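Local coordinates for protein amino Transferase (Eubacterium rectale, PDB 3ELE) that probably transfers amino groups between amino acids and keto acids with pyridoxal-5'-phosphate as cofactor, as a class I and II aminotransferase, at residues A[89-97]-A[230-238]; A[211-222]-A[237-248]. One frame throughout, in Å; residues are numbered along the deposited sequence.

Interaction 1. Residues A[89-97]-A[230-238]; sequences LNNTHGTHF and VPFVTKYYD
His-93 and Phe-232 stack face to face where the C-terminal end of helix 79-93 meets the loop between strands 213-217 and 240-245. The site lies in the large, cofactor-binding domain of a fold type I aminotransferase. The ring centroids of His-93 and Phe-232 are 4.2 Å apart and the planes are tilted by 30°. Phe-232 CD1 lies over the centre of the imidazole, 3.4 Å from His-93 NE2, and Phe-232 CB makes a CH-pi contact with the same ring. Thr-92 CG2 lies over the opposite face, nearer the rim. Phe-232 CG is turned anti to the backbone N (chi1 -154°), which carries the phenyl ring onto the His-93 imidazole. An alanine in place of His-93 would probably uncover this side of the Phe-232 ring, which would then be less firmly held.

Other side chains close round Phe-232. Leu-89 CD2 reaches Phe-232 CE1 at 4.1 Å, and Phe-97 CE2 meets Phe-232 CE2 at 3.7 Å. Thr-234 OG1 lies at the edge of the Phe-97 ring, 3.5 Å from Phe-97 CZ. Leu-261 of the neighbouring strand 258-261 also packs on Leu-89, Phe-97 and Phe-232.

Gly-94, with positive phi, is the first residue to leave the helix. Asn-90 ties the following turn back to the helix. Its OD1 accepts from both Thr-95 OG1 and Phe-97 N, and its ND2 donates to Phe-97 O at 2.7 Å, within the amide plane. Thr-95 CG2 is thereby held against the Lys-235 chain, 3.9 Å from Lys-235 CG. The lysine chain bends at its third torsion and reaches over to the last helical residue. There Lys-235 NZ donates to His-93 O at 2.7 Å, with a C=O...N angle of 163°.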
loop_
_atom_site.group_PDB
_atom_site.type_symbol
_atom_site.label_atom_id
_atom_site.label_comp_id
_atom_site.label_asym_id
_atom_site.label_seq_id
_atom_site.Cartn_x
_atom_site.Cartn_y
_atom_site.Cartn_z
ATOM N N LEU A 89 19.597 14.286 -2.933
ATOM C CA LEU A 89 20.542 13.149 -3.030
ATOM C C LEU A 89 21.819 13.528 -3.802
ATOM O O LEU A 89 22.914 13.160 -3.390
ATOM C CB LEU A 89 19.875 11.913 -3.664
ATOM C CG LEU A 89 18.748 11.213 -2.885
ATOM C CD1 LEU A 89 18.093 10.070 -3.738
ATOM C CD2 LEU A 89 19.235 10.695 -1.531
ATOM N N ASN A 90 21.659 14.272 -4.901
ATOM C CA ASN A 90 22.803 14.768 -5.693
ATOM C C ASN A 90 23.681 15.741 -4.878
ATOM O O ASN A 90 24.889 15.619 -4.883
ATOM C CB ASN A 90 22.331 15.402 -7.012
ATOM C CG ASN A 90 21.574 14.421 -7.902
ATOM O OD1 ASN A 90 21.564 13.209 -7.657
ATOM N ND2 ASN A 90 20.889 14.947 -8.917
ATOM N N ASN A 91 23.058 16.677 -4.159
ATOM C CA ASN A 91 23.784 17.619 -3.305
ATOM C C ASN A 91 24.487 16.976 -2.105
ATOM O O ASN A 91 25.514 17.503 -1.651
ATOM C CB ASN A 91 22.881 18.765 -2.824
ATOM C CG ASN A 91 22.471 19.737 -3.953
ATOM O OD1 ASN A 91 23.224 19.974 -4.915
ATOM N ND2 ASN A 91 21.278 20.341 -3.806
ATOM N N THR A 92 23.958 15.851 -1.612
ATOM C CA THR A 92 24.517 15.139 -0.447
ATOM C C THR A 92 25.574 14.076 -0.823
ATOM O O THR A 92 26.581 13.929 -0.124
ATOM C CB THR A 92 23.382 14.429 0.351
ATOM O OG1 THR A 92 22.291 15.338 0.541
ATOM C CG2 THR A 92 23.880 13.907 1.704
ATOM N N HIS A 93 25.332 13.353 -1.917
ATOM C CA HIS A 93 26.178 12.229 -2.350
ATOM C C HIS A 93 26.992 12.407 -3.631
ATOM O O HIS A 93 27.888 11.581 -3.916
ATOM C CB HIS A 93 25.294 10.992 -2.472
ATOM C CG HIS A 93 24.538 10.692 -1.221
ATOM N ND1 HIS A 93 25.156 10.240 -0.074
ATOM C CD2 HIS A 93 23.224 10.813 -0.923
ATOM C CE1 HIS A 93 24.249 10.091 0.876
ATOM N NE2 HIS A 93 23.069 10.425 0.383
ATOM N N GLY A 94 26.730 13.471 -4.385
ATOM C CA GLY A 94 27.432 13.696 -5.646
ATOM C C GLY A 94 26.975 12.819 -6.793
ATOM O O GLY A 94 27.683 12.660 -7.782
ATOM N N THR A 95 25.761 12.292 -6.656
ATOM C CA THR A 95 25.085 11.499 -7.655
ATOM C C THR A 95 24.496 12.465 -8.722
ATOM O O THR A 95 24.641 13.702 -8.600
ATOM C CB THR A 95 24.007 10.612 -6.982
ATOM O OG1 THR A 95 23.185 11.420 -6.120
ATOM C CG2 THR A 95 24.665 9.548 -6.160
ATOM N N HIS A 96 23.865 11.895 -9.757
ATOM C CA HIS A 96 23.288 12.665 -10.886
ATOM C C HIS A 96 21.871 12.188 -11.247
ATOM O O HIS A 96 21.512 12.079 -12.434
ATOM C CB HIS A 96 24.230 12.600 -12.115
ATOM C CG HIS A 96 24.569 11.204 -12.534
ATOM N ND1 HIS A 96 25.638 10.517 -12.002
ATOM C CD2 HIS A 96 23.959 10.352 -13.395
ATOM C CE1 HIS A 96 25.683 9.305 -12.530
ATOM N NE2 HIS A 96 24.670 9.178 -13.371
ATOM N N PHE A 97 21.058 11.950 -10.213
ATOM C CA PHE A 97 19.677 11.508 -10.408
ATOM C C PHE A 97 18.784 12.667 -10.869
ATOM O O PHE A 97 19.101 13.840 -10.669
ATOM C CB PHE A 97 19.052 10.952 -9.109
ATOM C CG PHE A 97 19.834 9.851 -8.478
ATOM C CD1 PHE A 97 20.051 8.666 -9.170
ATOM C CD2 PHE A 97 20.337 9.976 -7.177
ATOM C CE1 PHE A 97 20.769 7.644 -8.605
ATOM C CE2 PHE A 97 21.053 8.939 -6.589
ATOM C CZ PHE A 97 21.266 7.772 -7.311
ATOM N N VAL A 230 27.899 6.417 5.883
ATOM C CA VAL A 230 27.071 5.396 5.257
ATOM C C VAL A 230 27.331 5.629 3.749
ATOM O O VAL A 230 26.860 6.621 3.203
ATOM C CB VAL A 230 25.560 5.574 5.601
ATOM C CG1 VAL A 230 24.732 4.450 4.989
ATOM C CG2 VAL A 230 25.358 5.580 7.095
ATOM N N PRO A 231 28.147 4.781 3.083
ATOM C CA PRO A 231 28.368 5.002 1.639
ATOM C C PRO A 231 27.098 4.893 0.789
ATOM O O PRO A 231 26.295 4.000 1.044
ATOM C CB PRO A 231 29.310 3.848 1.258
ATOM C CG PRO A 231 29.963 3.475 2.471
ATOM C CD PRO A 231 28.937 3.637 3.555
ATOM N N PHE A 232 26.940 5.759 -0.218
ATOM C CA PHE A 232 25.785 5.704 -1.109
ATOM C C PHE A 232 26.106 4.633 -2.166
ATOM O O PHE A 232 26.891 4.862 -3.092
ATOM C CB PHE A 232 25.418 7.064 -1.716
ATOM C CG PHE A 232 23.970 7.146 -2.091
ATOM C CD1 PHE A 232 23.006 7.411 -1.116
ATOM C CD2 PHE A 232 23.555 6.878 -3.376
ATOM C CE1 PHE A 232 21.658 7.441 -1.446
ATOM C CE2 PHE A 232 22.212 6.913 -3.709
ATOM C CZ PHE A 232 21.266 7.184 -2.743
ATOM N N VAL A 233 25.420 3.499 -2.037
ATOM C CA VAL A 233 25.753 2.244 -2.757
ATOM C C VAL A 233 25.708 2.296 -4.287
ATOM O O VAL A 233 26.475 1.573 -4.949
ATOM C CB VAL A 233 24.885 1.063 -2.232
ATOM C CG1 VAL A 233 25.295 -0.279 -2.875
ATOM C CG2 VAL A 233 25.000 0.956 -0.713
ATOM N N THR A 234 24.846 3.158 -4.833
ATOM C CA THR A 234 24.674 3.293 -6.293
ATOM C C THR A 234 25.947 3.758 -6.972
ATOM O O THR A 234 26.163 3.452 -8.145
ATOM C CB THR A 234 23.493 4.237 -6.679
ATOM O OG1 THR A 234 23.798 5.589 -6.309
ATOM C CG2 THR A 234 22.169 3.756 -6.006
ATOM N N LYS A 235 26.782 4.489 -6.212
ATOM C CA LYS A 235 28.074 4.961 -6.693
ATOM C C LYS A 235 29.126 3.870 -6.836
ATOM O O LYS A 235 30.117 4.086 -7.535
ATOM C CB LYS A 235 28.634 6.038 -5.768
ATOM C CG LYS A 235 27.712 7.239 -5.613
ATOM C CD LYS A 235 28.505 8.540 -5.329
ATOM C CE LYS A 235 29.345 8.468 -4.083
ATOM N NZ LYS A 235 29.935 9.803 -3.753
ATOM N N TYR A 236 28.927 2.745 -6.143
ATOM C CA TYR A 236 29.859 1.607 -6.117
ATOM C C TYR A 236 29.434 0.414 -6.980
ATOM O O TYR A 236 30.279 -0.370 -7.420
ATOM C CB TYR A 236 30.027 1.156 -4.655
ATOM C CG TYR A 236 30.633 2.231 -3.771
ATOM C CD1 TYR A 236 29.823 3.186 -3.131
ATOM C CD2 TYR A 236 32.027 2.311 -3.586
ATOM C CE1 TYR A 236 30.378 4.194 -2.324
ATOM C CE2 TYR A 236 32.595 3.321 -2.786
ATOM C CZ TYR A 236 31.764 4.252 -2.158
ATOM O OH TYR A 236 32.316 5.241 -1.387
ATOM N N TYR A 237 28.122 0.260 -7.179
ATOM C CA TYR A 237 27.559 -0.835 -7.918
ATOM C C TYR A 237 26.423 -0.311 -8.810
ATOM O O TYR A 237 25.489 0.342 -8.335
ATOM C CB TYR A 237 27.071 -1.901 -6.927
ATOM C CG TYR A 237 26.733 -3.221 -7.582
ATOM C CD1 TYR A 237 27.737 -4.009 -8.147
ATOM C CD2 TYR A 237 25.424 -3.703 -7.614
ATOM C CE1 TYR A 237 27.451 -5.235 -8.761
ATOM C CE2 TYR A 237 25.128 -4.941 -8.240
ATOM C CZ TYR A 237 26.145 -5.696 -8.801
ATOM O OH TYR A 237 25.873 -6.897 -9.409
ATOM N N ASP A 238 26.521 -0.598 -10.103
ATOM C CA ASP A 238 25.554 -0.097 -11.082
ATOM C C ASP A 238 24.132 -0.613 -10.840
ATOM O O ASP A 238 23.210 0.188 -10.676
ATOM C CB ASP A 238 26.032 -0.398 -12.508
ATOM C CG ASP A 238 27.178 0.497 -12.959
ATOM O OD1 ASP A 238 27.498 1.523 -12.312
ATOM O OD2 ASP A 238 27.752 0.174 -14.003
#

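Interaction 2. Residues A[211-222]-A[237-248]; sequences PIFIIADEPYRE and YDNTLVCYSYSK. With PLP (pyridoxal-5'-phosphate), chain E.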
loop_
_atom_site.group_PDB
_atom_site.type_symbol
_atom_site.label_atom_id
_atom_site.label_comp_id
_atom_site.label_asym_id
_atom_site.label_seq_id
_atom_site.Cartn_x
_atom_site.Cartn_y
_atom_site.Cartn_z
ATOM N N PRO A 211 22.438 -9.908 -14.282
ATOM C CA PRO A 211 22.657 -9.021 -13.141
ATOM C C PRO A 211 22.161 -9.542 -11.790
ATOM O O PRO A 211 21.056 -10.065 -11.713
ATOM C CB PRO A 211 21.846 -7.773 -13.512
ATOM C CG PRO A 211 21.766 -7.802 -14.992
ATOM C CD PRO A 211 21.596 -9.249 -15.302
ATOM N N ILE A 212 22.999 -9.426 -10.757
ATOM C CA ILE A 212 22.608 -9.738 -9.372
ATOM C C ILE A 212 22.459 -8.347 -8.782
ATOM O O ILE A 212 23.443 -7.608 -8.673
ATOM C CB ILE A 212 23.665 -10.535 -8.589
ATOM C CG1 ILE A 212 23.961 -11.875 -9.265
ATOM C CG2 ILE A 212 23.196 -10.779 -7.136
ATOM C CD1 ILE A 212 25.177 -12.586 -8.711
ATOM N N PHE A 213 21.236 -7.975 -8.433
ATOM C CA PHE A 213 20.987 -6.662 -7.840
ATOM C C PHE A 213 21.396 -6.557 -6.393
ATOM O O PHE A 213 21.449 -7.554 -5.694
ATOM C CB PHE A 213 19.513 -6.268 -7.979
ATOM C CG PHE A 213 19.173 -5.861 -9.350
ATOM C CD1 PHE A 213 18.869 -6.822 -10.321
ATOM C CD2 PHE A 213 19.253 -4.515 -9.718
ATOM C CE1 PHE A 213 18.617 -6.434 -11.628
ATOM C CE2 PHE A 213 18.999 -4.122 -11.012
ATOM C CZ PHE A 213 18.679 -5.074 -11.963
ATOM N N ILE A 214 21.751 -5.342 -5.980
ATOM C CA ILE A 214 21.890 -4.999 -4.569
ATOM C C ILE A 214 20.539 -4.336 -4.283
ATOM O O ILE A 214 20.127 -3.451 -5.022
ATOM C CB ILE A 214 23.016 -3.985 -4.266
ATOM C CG1 ILE A 214 24.383 -4.653 -4.311
ATOM C CG2 ILE A 214 22.856 -3.356 -2.845
ATOM C CD1 ILE A 214 25.586 -3.684 -4.039
ATOM N N ILE A 215 19.824 -4.822 -3.271
ATOM C CA ILE A 215 18.582 -4.206 -2.801
ATOM C C ILE A 215 19.009 -3.595 -1.486
ATOM O O ILE A 215 19.236 -4.328 -0.533
ATOM C CB ILE A 215 17.416 -5.220 -2.650
ATOM C CG1 ILE A 215 17.118 -5.898 -3.982
ATOM C CG2 ILE A 215 16.154 -4.550 -2.130
ATOM C CD1 ILE A 215 17.872 -7.199 -4.187
ATOM N N ALA A 216 19.164 -2.261 -1.465
ATOM C CA ALA A 216 19.632 -1.506 -0.315
ATOM C C ALA A 216 18.463 -0.995 0.509
ATOM O O ALA A 216 17.779 -0.056 0.094
ATOM C CB ALA A 216 20.523 -0.319 -0.770
ATOM N N ASP A 217 18.281 -1.583 1.695
ATOM C CA ASP A 217 17.205 -1.247 2.636
ATOM C C ASP A 217 17.766 -0.185 3.566
ATOM O O ASP A 217 18.396 -0.511 4.576
ATOM C CB ASP A 217 16.783 -2.514 3.401
ATOM C CG ASP A 217 15.556 -2.329 4.232
ATOM O OD1 ASP A 217 14.825 -1.350 4.020
ATOM O OD2 ASP A 217 15.299 -3.206 5.075
ATOM N N GLU A 218 17.513 1.086 3.240
ATOM C CA GLU A 218 18.144 2.241 3.931
ATOM C C GLU A 218 17.342 3.141 4.877
ATOM O O GLU A 218 17.718 4.310 5.039
ATOM C CB GLU A 218 18.739 3.154 2.867
ATOM C CG GLU A 218 19.727 2.487 1.954
ATOM C CD GLU A 218 20.678 3.482 1.355
ATOM O OE1 GLU A 218 20.260 4.635 1.083
ATOM O OE2 GLU A 218 21.858 3.123 1.193
ATOM N N PRO A 219 16.310 2.615 5.576
ATOM C CA PRO A 219 15.540 3.552 6.422
ATOM C C PRO A 219 16.295 4.153 7.623
ATOM O O PRO A 219 15.866 5.213 8.108
ATOM C CB PRO A 219 14.321 2.724 6.864
ATOM C CG PRO A 219 14.818 1.313 6.908
ATOM C CD PRO A 219 15.811 1.231 5.727
ATOM N N TYR A 220 17.392 3.516 8.076
ATOM C CA TYR A 220 18.235 4.028 9.192
ATOM C C TYR A 220 19.423 4.885 8.725
ATOM O O TYR A 220 20.258 5.258 9.564
ATOM C CB TYR A 220 18.781 2.864 10.058
ATOM C CG TYR A 220 17.692 2.001 10.625
ATOM C CD1 TYR A 220 16.958 2.435 11.704
ATOM C CD2 TYR A 220 17.361 0.767 10.054
ATOM C CE1 TYR A 220 15.932 1.673 12.229
ATOM C CE2 TYR A 220 16.313 -0.011 10.580
ATOM C CZ TYR A 220 15.601 0.473 11.668
ATOM O OH TYR A 220 14.563 -0.204 12.243
ATOM N N ARG A 221 19.507 5.199 7.419
ATOM C CA ARG A 221 20.624 5.966 6.827
ATOM C C ARG A 221 21.093 7.147 7.660
ATOM O O ARG A 221 22.293 7.278 7.887
ATOM C CB ARG A 221 20.305 6.409 5.374
ATOM C CG ARG A 221 21.332 7.424 4.768
ATOM C CD ARG A 221 21.186 7.596 3.276
ATOM N NE ARG A 221 21.870 6.513 2.584
ATOM C CZ ARG A 221 23.182 6.458 2.368
ATOM N NH1 ARG A 221 24.022 7.377 2.829
ATOM N NH2 ARG A 221 23.677 5.429 1.723
ATOM N N GLU A 222 20.152 7.977 8.134
ATOM C CA GLU A 222 20.500 9.168 8.933
ATOM C C GLU A 222 20.655 8.883 10.434
ATOM O O GLU A 222 21.118 9.761 11.157
ATOM C CB GLU A 222 19.526 10.328 8.714
ATOM C CG GLU A 222 19.475 10.862 7.274
ATOM C CD GLU A 222 18.717 9.975 6.316
ATOM O OE1 GLU A 222 17.767 9.278 6.764
ATOM O OE2 GLU A 222 19.084 9.968 5.113
ATOM N N TYR A 237 28.122 0.260 -7.179
ATOM C CA TYR A 237 27.559 -0.835 -7.918
ATOM C C TYR A 237 26.423 -0.311 -8.810
ATOM O O TYR A 237 25.489 0.342 -8.335
ATOM C CB TYR A 237 27.071 -1.901 -6.927
ATOM C CG TYR A 237 26.733 -3.221 -7.582
ATOM C CD1 TYR A 237 27.737 -4.009 -8.147
ATOM C CD2 TYR A 237 25.424 -3.703 -7.614
ATOM C CE1 TYR A 237 27.451 -5.235 -8.761
ATOM C CE2 TYR A 237 25.128 -4.941 -8.240
ATOM C CZ TYR A 237 26.145 -5.696 -8.801
ATOM O OH TYR A 237 25.873 -6.897 -9.409
ATOM N N ASP A 238 26.521 -0.598 -10.103
ATOM C CA ASP A 238 25.554 -0.097 -11.082
ATOM C C ASP A 238 24.132 -0.613 -10.840
ATOM O O ASP A 238 23.210 0.188 -10.676
ATOM C CB ASP A 238 26.032 -0.398 -12.508
ATOM C CG ASP A 238 27.178 0.497 -12.959
ATOM O OD1 ASP A 238 27.498 1.523 -12.312
ATOM O OD2 ASP A 238 27.752 0.174 -14.003
ATOM N N ASN A 239 23.993 -1.932 -10.738
ATOM C CA ASN A 239 22.691 -2.599 -10.497
ATOM C C ASN A 239 22.295 -2.585 -9.017
ATOM O O ASN A 239 22.294 -3.588 -8.338
ATOM C CB ASN A 239 22.704 -4.014 -11.102
ATOM C CG ASN A 239 22.761 -3.992 -12.621
ATOM O OD1 ASN A 239 21.956 -3.333 -13.259
ATOM N ND2 ASN A 239 23.703 -4.721 -13.199
ATOM N N THR A 240 21.933 -1.402 -8.543
ATOM C CA THR A 240 21.524 -1.183 -7.165
ATOM C C THR A 240 20.168 -0.514 -7.187
ATOM O O THR A 240 19.977 0.457 -7.929
ATOM C CB THR A 240 22.510 -0.259 -6.460
ATOM O OG1 THR A 240 23.808 -0.844 -6.488
ATOM C CG2 THR A 240 22.092 0.073 -4.967
ATOM N N LEU A 241 19.243 -1.064 -6.400
ATOM C CA LEU A 241 17.923 -0.502 -6.142
ATOM C C LEU A 241 17.977 -0.043 -4.700
ATOM O O LEU A 241 18.425 -0.811 -3.850
ATOM C CB LEU A 241 16.828 -1.555 -6.321
ATOM C CG LEU A 241 16.568 -1.989 -7.765
ATOM C CD1 LEU A 241 15.787 -3.307 -7.831
ATOM C CD2 LEU A 241 15.848 -0.854 -8.517
ATOM N N VAL A 242 17.579 1.205 -4.429
ATOM C CA VAL A 242 17.574 1.756 -3.066
ATOM C C VAL A 242 16.133 1.885 -2.599
ATOM O O VAL A 242 15.302 2.409 -3.329
ATOM C CB VAL A 242 18.318 3.107 -2.956
ATOM C CG1 VAL A 242 18.248 3.649 -1.511
ATOM C CG2 VAL A 242 19.792 2.946 -3.421
ATOM N N CYS A 243 15.862 1.353 -1.402
ATOM C CA CYS A 243 14.562 1.391 -0.737
ATOM C C CYS A 243 14.759 2.275 0.475
ATOM O O CYS A 243 15.634 2.004 1.316
ATOM C CB CYS A 243 14.121 -0.010 -0.296
ATOM S SG CYS A 243 13.858 -1.117 -1.690
ATOM N N TYR A 244 13.963 3.332 0.545
ATOM C CA TYR A 244 14.038 4.282 1.611
ATOM C C TYR A 244 12.630 4.623 2.110
ATOM O O TYR A 244 11.641 4.367 1.428
ATOM C CB TYR A 244 14.774 5.525 1.088
ATOM C CG TYR A 244 14.997 6.564 2.157
ATOM C CD1 TYR A 244 16.026 6.417 3.106
ATOM C CD2 TYR A 244 14.126 7.657 2.286
ATOM C CE1 TYR A 244 16.208 7.351 4.118
ATOM C CE2 TYR A 244 14.300 8.603 3.299
ATOM C CZ TYR A 244 15.342 8.453 4.206
ATOM O OH TYR A 244 15.493 9.400 5.197
ATOM N N SER A 245 12.556 5.111 3.339
ATOM C CA SER A 245 11.331 5.655 3.888
ATOM C C SER A 245 11.673 6.706 4.937
ATOM O O SER A 245 12.794 6.745 5.443
ATOM C CB SER A 245 10.435 4.570 4.473
ATOM O OG SER A 245 10.852 4.164 5.762
ATOM N N TYR A 246 10.683 7.539 5.251
ATOM C CA TYR A 246 10.804 8.602 6.257
ATOM C C TYR A 246 10.308 8.162 7.644
ATOM O O TYR A 246 10.096 9.001 8.517
ATOM C CB TYR A 246 10.099 9.875 5.752
ATOM C CG TYR A 246 10.745 10.404 4.492
ATOM C CD1 TYR A 246 10.350 9.931 3.234
ATOM C CD2 TYR A 246 11.787 11.337 4.546
ATOM C CE1 TYR A 246 10.955 10.385 2.064
ATOM C CE2 TYR A 246 12.406 11.814 3.351
ATOM C CZ TYR A 246 11.982 11.321 2.124
ATOM O OH TYR A 246 12.545 11.743 0.937
ATOM N N SER A 247 10.176 6.839 7.851
ATOM C CA SER A 247 9.697 6.265 9.104
ATOM C C SER A 247 10.621 6.568 10.290
ATOM O O SER A 247 10.131 6.841 11.381
ATOM C CB SER A 247 9.471 4.752 8.963
ATOM O OG SER A 247 8.527 4.459 7.920
ATOM N N LYS A 248 11.934 6.550 10.067
ATOM C CA LYS A 248 12.929 6.821 11.131
ATOM C C LYS A 248 13.513 8.226 11.110
ATOM O O LYS A 248 13.688 8.853 12.175
ATOM C CB LYS A 248 14.063 5.796 11.076
ATOM C CG LYS A 248 13.697 4.441 11.638
ATOM C CD LYS A 248 12.955 3.553 10.676
ATOM C CE LYS A 248 12.270 2.394 11.381
ATOM N NZ LYS A 248 11.514 1.578 10.402
HETATM N N1 PLP E . 13.667 -2.326 7.013
HETATM C C2 PLP E . 14.175 -2.476 8.305
HETATM C C2A PLP E . 15.541 -3.057 8.488
HETATM C C3 PLP E . 13.422 -2.056 9.420
HETATM O O3 PLP E . 13.923 -2.184 10.693
HETATM C C4 PLP E . 12.126 -1.517 9.243
HETATM C C4A PLP E . 11.231 -1.516 10.469
HETATM O O4A PLP E . 10.569 -2.516 10.749
HETATM C C5 PLP E . 11.629 -1.372 7.911
HETATM C C6 PLP E . 12.409 -1.786 6.802
HETATM C C5A PLP E . 10.246 -0.838 7.605
HETATM O O4P PLP E . 10.209 0.540 7.403
HETATM P P PLP E . 8.809 1.183 6.931
HETATM O O1P PLP E . 9.067 2.344 6.014
HETATM O O2P PLP E . 8.096 1.737 8.130
HETATM O O3P PLP E . 7.934 0.185 6.244
HETATM O O HOH W 1 13.717 6.735 7.776
#
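The pyridoxal-5'-phosphate pocket sits at the C-terminal ends of two neighbouring parallel strands, 213-217 and 240-245. Five backbone bonds join the pair, from Ile-214 N to Asn-239 O at one end to Glu-218 N to Cys-243 O at the other. Ala-216 N to Leu-241 O is nearly straight, with an N-H...O angle of 177°. Ile-215, Asp-217, Leu-241 and Cys-243 point to one face of the sheet, which helix 108-119 covers. Ile-214, Ala-216, Thr-240 and Val-242 point to the other.

At the end far from the cofactor, Tyr-237 OH donates to Ile-212 O at 2.6 Å, in the carbonyl plane. The Tyr-237 ring lies against Ile-214, with Tyr-237 CD2 3.6 Å from Ile-214 CD1. Asn-239 CB sits over a face of the Phe-213 ring.

At the other end the side chains turn to the cofactor. Asp-217 CG is anti to the backbone N (chi1 -171°), and OD2 comes 2.7 Å from PLP N1. Tyr-137 OH is hydrogen-bonded to the same carboxylate oxygen. Tyr-220 OH is hydrogen-bonded to PLP O3 at 2.6 Å, and the O3 lies near the plane of the tyrosine ring, at its edge. Ser-245 OG donates to PLP O1P at 2.6 Å. Lys-248 crosses the Tyr-220 ring at a slant, and Lys-248 NZ stops 3.1 Å from PLP C4A.

A water links Pro-219 O, Ser-245 O and Lys-248 N. Tyr-244 OH donates to Glu-222 OE1 at 2.8 Å, from 42° above the carboxylate plane. An aspartate at the pyridine nitrogen, a tyrosine at O3 and a lysine beside C4A, which probably forms the Schiff base as in relatives, are typical of fold type I aminotransferases.

From the N terminus, helix 79-93 and the turn after it come first. Segment 230-238 follows 132 residues later, so interaction 1 closes a long loop. Strand 213-217 lies inside that loop and pairs with strand 240-245 just beyond it, so interaction 2 closes a short one. The two contacts therefore cross, and they share Tyr-237 and Asp-238. They also touch directly. Arg-221, held by Glu-218, probably donates to Val-230 O and Pro-231 O and packs against His-93 and Phe-232. Together the contacts tie the end of helix 79-93 and the inter-strand loop to the central sheet and its cofactor pocket.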